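Local atomic coordinates of GTP-binding protein (Thermus thermophilus, PDB entry 2DBY), a protein that binds guanine nucleotides, is captured here with GDP, and probably acts as an ATPase that associates with the 70S ribosome and its 50S subunit. Residues F57-H70 / T286-T299. Sequence-based numbering, arbitrary orientation.
Sequences FAKGERVPPVVPTH and TFFTAGEKEVRAWT. With FMT (formic acid), chain E.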
loop_
_atom_site.group_PDB
_atom_site.type_symbol
_atom_site.label_atom_id
_atom_site.label_comp_id
_atom_site.label_asym_id
_atom_site.label_seq_id
_atom_site.Cartn_x
_atom_site.Cartn_y
_atom_site.Cartn_z
ATOM N N PHE A 57 -5.973 19.505 21.308
ATOM C CA PHE A 57 -5.704 20.882 20.916
ATOM C C PHE A 57 -6.919 21.795 20.780
ATOM O O PHE A 57 -6.802 22.943 20.360
ATOM C CB PHE A 57 -4.848 20.879 19.639
ATOM C CG PHE A 57 -3.452 20.342 19.854
ATOM C CD1 PHE A 57 -3.121 19.022 19.538
ATOM C CD2 PHE A 57 -2.477 21.150 20.425
ATOM C CE1 PHE A 57 -1.832 18.516 19.791
ATOM C CE2 PHE A 57 -1.191 20.658 20.687
ATOM C CZ PHE A 57 -0.866 19.341 20.370
ATOM N N ALA A 58 -8.084 21.289 21.161
ATOM C CA ALA A 58 -9.304 22.068 21.100
ATOM C C ALA A 58 -9.336 22.956 22.330
ATOM O O ALA A 58 -9.096 22.490 23.441
ATOM C CB ALA A 58 -10.513 21.153 21.096
ATOM N N LYS A 59 -9.622 24.236 22.124
ATOM C CA LYS A 59 -9.694 25.183 23.230
ATOM C C LYS A 59 -10.924 26.071 23.084
ATOM O O LYS A 59 -11.297 26.463 21.975
ATOM C CB LYS A 59 -8.415 26.020 23.282
ATOM C CG LYS A 59 -7.169 25.186 23.540
ATOM C CD LYS A 59 -7.354 24.324 24.785
ATOM C CE LYS A 59 -6.297 23.238 24.903
ATOM N NZ LYS A 59 -6.566 22.361 26.082
ATOM N N GLY A 60 -11.557 26.375 24.212
ATOM C CA GLY A 60 -12.751 27.197 24.182
ATOM C C GLY A 60 -13.794 26.536 23.303
ATOM O O GLY A 60 -14.219 25.409 23.569
ATOM N N GLU A 61 -14.195 27.232 22.244
ATOM C CA GLU A 61 -15.191 26.708 21.316
ATOM C C GLU A 61 -14.529 26.364 19.992
ATOM O O GLU A 61 -15.196 25.948 19.040
ATOM C CB GLU A 61 -16.289 27.738 21.073
ATOM C CG GLU A 61 -16.866 28.334 22.340
ATOM C CD GLU A 61 -18.177 29.044 22.090
ATOM O OE1 GLU A 61 -19.190 28.346 21.852
ATOM O OE2 GLU A 61 -18.191 30.295 22.119
ATOM N N ARG A 62 -13.213 26.549 19.939
ATOM C CA ARG A 62 -12.452 26.259 18.737
ATOM C C ARG A 62 -11.951 24.816 18.758
ATOM O O ARG A 62 -11.510 24.301 19.792
ATOM C CB ARG A 62 -11.263 27.217 18.618
ATOM C CG ARG A 62 -11.645 28.691 18.634
ATOM C CD ARG A 62 -10.438 29.592 18.387
ATOM N NE ARG A 62 -10.782 31.009 18.531
ATOM C CZ ARG A 62 -9.928 32.020 18.374
ATOM N NH1 ARG A 62 -8.656 31.787 18.062
ATOM N NH2 ARG A 62 -10.348 33.270 18.534
ATOM N N VAL A 63 -12.037 24.167 17.607
ATOM C CA VAL A 63 -11.580 22.790 17.452
ATOM C C VAL A 63 -10.845 22.749 16.111
ATOM O O VAL A 63 -11.374 23.177 15.088
ATOM C CB VAL A 63 -12.785 21.804 17.480
ATOM C CG1 VAL A 63 -13.968 22.403 16.755
ATOM C CG2 VAL A 63 -12.404 20.475 16.850
ATOM N N PRO A 64 -9.592 22.275 16.111
ATOM C CA PRO A 64 -8.875 22.236 14.840
ATOM C C PRO A 64 -9.412 21.171 13.900
ATOM O O PRO A 64 -9.798 20.078 14.326
ATOM C CB PRO A 64 -7.434 21.967 15.259
ATOM C CG PRO A 64 -7.606 21.134 16.498
ATOM C CD PRO A 64 -8.726 21.848 17.221
ATOM N N PRO A 65 -9.470 21.493 12.606
ATOM C CA PRO A 65 -9.961 20.534 11.620
ATOM C C PRO A 65 -8.929 19.402 11.523
ATOM O O PRO A 65 -7.743 19.605 11.829
ATOM C CB PRO A 65 -9.998 21.353 10.329
ATOM C CG PRO A 65 -10.085 22.774 10.794
ATOM C CD PRO A 65 -9.175 22.795 11.980
ATOM N N VAL A 66 -9.373 18.223 11.107
ATOM C CA VAL A 66 -8.460 17.100 10.936
ATOM C C VAL A 66 -8.354 16.803 9.433
ATOM O O VAL A 66 -9.333 16.944 8.689
ATOM C CB VAL A 66 -8.946 15.815 11.677
ATOM C CG1 VAL A 66 -9.029 16.069 13.156
ATOM C CG2 VAL A 66 -10.300 15.367 11.142
ATOM N N VAL A 67 -7.157 16.429 8.997
ATOM C CA VAL A 67 -6.888 16.114 7.589
ATOM C C VAL A 67 -6.282 14.719 7.549
ATOM O O VAL A 67 -5.153 14.509 7.976
ATOM C CB VAL A 67 -5.877 17.103 6.966
ATOM C CG1 VAL A 67 -5.687 16.765 5.479
ATOM C CG2 VAL A 67 -6.392 18.542 7.109
ATOM N N PRO A 68 -7.029 13.734 7.032
ATOM C CA PRO A 68 -6.412 12.404 7.016
ATOM C C PRO A 68 -5.523 12.211 5.806
ATOM O O PRO A 68 -5.508 13.036 4.882
ATOM C CB PRO A 68 -7.611 11.463 6.955
ATOM C CG PRO A 68 -8.566 12.239 6.058
ATOM C CD PRO A 68 -8.416 13.694 6.522
ATOM N N THR A 69 -4.768 11.124 5.831
ATOM C CA THR A 69 -3.955 10.766 4.670
ATOM C C THR A 69 -4.810 9.774 3.850
ATOM O O THR A 69 -6.023 9.663 4.074
ATOM C CB THR A 69 -2.572 10.185 5.078
ATOM O OG1 THR A 69 -1.798 9.944 3.894
ATOM C CG2 THR A 69 -2.709 8.872 5.876
ATOM N N HIS A 70 -4.200 9.056 2.913
ATOM C CA HIS A 70 -4.948 8.158 2.048
ATOM C C HIS A 70 -4.025 7.129 1.398
ATOM O O HIS A 70 -2.798 7.198 1.549
ATOM C CB HIS A 70 -5.617 8.992 0.946
ATOM C CG HIS A 70 -4.657 9.856 0.178
ATOM N ND1 HIS A 70 -4.836 11.213 0.017
ATOM C CD2 HIS A 70 -3.509 9.552 -0.471
ATOM C CE1 HIS A 70 -3.837 11.709 -0.696
ATOM N NE2 HIS A 70 -3.017 10.721 -1.004
ATOM N N THR A 286 2.440 6.391 9.139
ATOM C CA THR A 286 1.814 7.684 9.296
ATOM C C THR A 286 2.514 8.522 10.361
ATOM O O THR A 286 2.854 7.989 11.416
ATOM C CB THR A 286 0.350 7.527 9.798
ATOM O OG1 THR A 286 -0.398 6.728 8.868
ATOM C CG2 THR A 286 -0.315 8.890 9.982
ATOM N N PHE A 287 2.763 9.804 10.077
ATOM C CA PHE A 287 3.270 10.700 11.129
ATOM C C PHE A 287 2.294 11.877 11.110
ATOM O O PHE A 287 1.569 12.077 10.113
ATOM C CB PHE A 287 4.744 11.130 10.921
ATOM C CG PHE A 287 4.969 12.159 9.847
ATOM C CD1 PHE A 287 4.719 13.511 10.085
ATOM C CD2 PHE A 287 5.487 11.781 8.607
ATOM C CE1 PHE A 287 4.982 14.476 9.105
ATOM C CE2 PHE A 287 5.749 12.735 7.630
ATOM C CZ PHE A 287 5.498 14.082 7.874
ATOM N N PHE A 288 2.231 12.639 12.203
ATOM C CA PHE A 288 1.275 13.735 12.292
ATOM C C PHE A 288 1.889 15.100 12.541
ATOM O O PHE A 288 3.003 15.199 13.032
ATOM C CB PHE A 288 0.313 13.523 13.495
ATOM C CG PHE A 288 -0.414 12.206 13.489
ATOM C CD1 PHE A 288 0.091 11.113 14.179
ATOM C CD2 PHE A 288 -1.612 12.071 12.793
ATOM C CE1 PHE A 288 -0.598 9.879 14.178
ATOM C CE2 PHE A 288 -2.307 10.853 12.781
ATOM C CZ PHE A 288 -1.795 9.753 13.480
ATOM N N THR A 289 1.150 16.136 12.169
ATOM C CA THR A 289 1.521 17.498 12.558
ATOM C C THR A 289 0.262 17.874 13.350
ATOM O O THR A 289 -0.867 17.591 12.921
ATOM C CB THR A 289 1.801 18.447 11.371
ATOM O OG1 THR A 289 0.730 18.433 10.424
ATOM C CG2 THR A 289 3.099 18.047 10.722
ATOM N N ALA A 290 0.436 18.485 14.513
ATOM C CA ALA A 290 -0.726 18.783 15.337
ATOM C C ALA A 290 -0.571 20.070 16.131
ATOM O O ALA A 290 0.483 20.337 16.700
ATOM C CB ALA A 290 -0.989 17.623 16.287
ATOM N N GLY A 291 -1.652 20.839 16.151
ATOM C CA GLY A 291 -1.673 22.107 16.852
ATOM C C GLY A 291 -3.074 22.680 16.822
ATOM O O GLY A 291 -3.996 22.090 16.261
ATOM N N GLU A 292 -3.243 23.861 17.403
ATOM C CA GLU A 292 -4.568 24.476 17.459
ATOM C C GLU A 292 -5.189 24.749 16.100
ATOM O O GLU A 292 -6.415 24.773 15.966
ATOM C CB GLU A 292 -4.513 25.785 18.245
ATOM C CG GLU A 292 -5.771 26.037 19.053
ATOM C CD GLU A 292 -5.849 27.442 19.633
ATOM O OE1 GLU A 292 -4.813 27.947 20.127
ATOM O OE2 GLU A 292 -6.955 28.034 19.598
ATOM N N LYS A 293 -4.361 24.966 15.085
ATOM C CA LYS A 293 -4.915 25.258 13.771
ATOM C C LYS A 293 -5.292 24.049 12.934
ATOM O O LYS A 293 -6.186 24.139 12.093
ATOM C CB LYS A 293 -3.948 26.129 12.965
ATOM C CG LYS A 293 -2.488 25.916 13.315
ATOM C CD LYS A 293 -2.090 24.448 13.267
ATOM C CE LYS A 293 -0.865 24.217 14.122
ATOM N NZ LYS A 293 -1.096 24.755 15.493
ATOM N N GLU A 294 -4.634 22.919 13.158
ATOM C CA GLU A 294 -4.925 21.746 12.335
ATOM C C GLU A 294 -4.210 20.513 12.854
ATOM O O GLU A 294 -3.161 20.622 13.470
ATOM C CB GLU A 294 -4.450 22.022 10.895
ATOM C CG GLU A 294 -4.669 20.890 9.889
ATOM C CD GLU A 294 -4.039 21.170 8.523
ATOM O OE1 GLU A 294 -2.808 21.034 8.391
ATOM O OE2 GLU A 294 -4.783 21.532 7.585
ATOM N N VAL A 295 -4.782 19.338 12.591
ATOM C CA VAL A 295 -4.144 18.072 12.966
ATOM C C VAL A 295 -4.179 17.315 11.641
ATOM O O VAL A 295 -5.241 17.148 11.065
ATOM C CB VAL A 295 -4.953 17.296 14.022
ATOM C CG1 VAL A 295 -4.390 15.884 14.182
ATOM C CG2 VAL A 295 -4.870 18.016 15.353
ATOM N N ARG A 296 -3.020 16.884 11.160
ATOM C CA ARG A 296 -2.973 16.210 9.864
ATOM C C ARG A 296 -2.079 15.000 9.886
ATOM O O ARG A 296 -1.048 14.967 10.566
ATOM C CB ARG A 296 -2.490 17.184 8.776
ATOM C CG ARG A 296 -2.293 16.541 7.398
ATOM C CD ARG A 296 -2.109 17.618 6.337
ATOM N NE ARG A 296 -1.837 17.032 5.030
ATOM C CZ ARG A 296 -1.787 17.721 3.894
ATOM N NH1 ARG A 296 -1.996 19.032 3.899
ATOM N NH2 ARG A 296 -1.524 17.090 2.755
ATOM N N ALA A 297 -2.485 13.993 9.110
ATOM C CA ALA A 297 -1.758 12.740 9.000
ATOM C C ALA A 297 -0.979 12.815 7.699
ATOM O O ALA A 297 -1.533 13.248 6.685
ATOM C CB ALA A 297 -2.736 11.575 8.935
ATOM N N TRP A 298 0.284 12.417 7.757
ATOM C CA TRP A 298 1.185 12.405 6.606
ATOM C C TRP A 298 1.710 10.996 6.429
ATOM O O TRP A 298 1.833 10.243 7.392
ATOM C CB TRP A 298 2.361 13.360 6.833
ATOM C CG TRP A 298 1.949 14.750 7.141
ATOM C CD1 TRP A 298 1.639 15.268 8.376
ATOM C CD2 TRP A 298 1.834 15.828 6.215
ATOM N NE1 TRP A 298 1.347 16.608 8.266
ATOM C CE2 TRP A 298 1.461 16.978 6.951
ATOM C CE3 TRP A 298 2.016 15.941 4.829
ATOM C CZ2 TRP A 298 1.266 18.229 6.342
ATOM C CZ3 TRP A 298 1.820 17.198 4.224
ATOM C CH2 TRP A 298 1.450 18.314 4.986
ATOM N N THR A 299 2.049 10.644 5.193
ATOM C CA THR A 299 2.530 9.295 4.880
ATOM C C THR A 299 3.920 9.288 4.242
ATOM O O THR A 299 4.192 10.070 3.339
ATOM C CB THR A 299 1.572 8.615 3.868
ATOM O OG1 THR A 299 0.274 8.503 4.452
ATOM C CG2 THR A 299 2.073 7.222 3.473
HETATM C C FMT E . -7.520 12.131 2.041
HETATM O O1 FMT E . -6.858 12.700 1.208
HETATM O O2 FMT E . -8.667 12.666 2.457
#
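Val66 and Val67 pair in parallel with Val295 and Arg296: Val67 N donates to Val295 O (2.9 Å), while Pro65 O and Val67 O accept from the amides of Val295 and Ala297. On one sheet face the Val66 and Val295 side chains meet; on the other, Val67 does two jobs. Its CG1, anti to the backbone N (chi1 -177°), lies against Arg296 CD and over a face of the guanidinium, whose opposite face carries Trp298 CH2, 3.4 Å above its centre. CG2 packs on the aliphatic part of Glu294 and its OE2 (3.4 Å). The pairing illustrates how a sheet can bridge domains: strand 66-75 of the OBG-type G domain gains as neighbour strand 295-301, the second arm of the beta hairpin that begins the C-terminal, ubiquitin-like TGS region. Near the hairpin's turn, Phe57 accepts Gly291 CA over one ring face in a CH-pi contact, 4.0 Å from the centroid, and its CE1 abuts Ala290 CB (3.7 Å); Trp338 also meets the Phe57 ring. Cutting Phe57 back to an alanine is likely to leave Gly291 CA without its ring face and open a gap beside Ala290 and Trp338. Pro64 CB presses on Glu292 O at 3.1 Å. At the far end, Thr69 OG1 and Thr299 OG1 share a 2.6 Å hydrogen bond, their side chains crossing near a right angle, and Tyr279 OH also bonds Thr299 OG1.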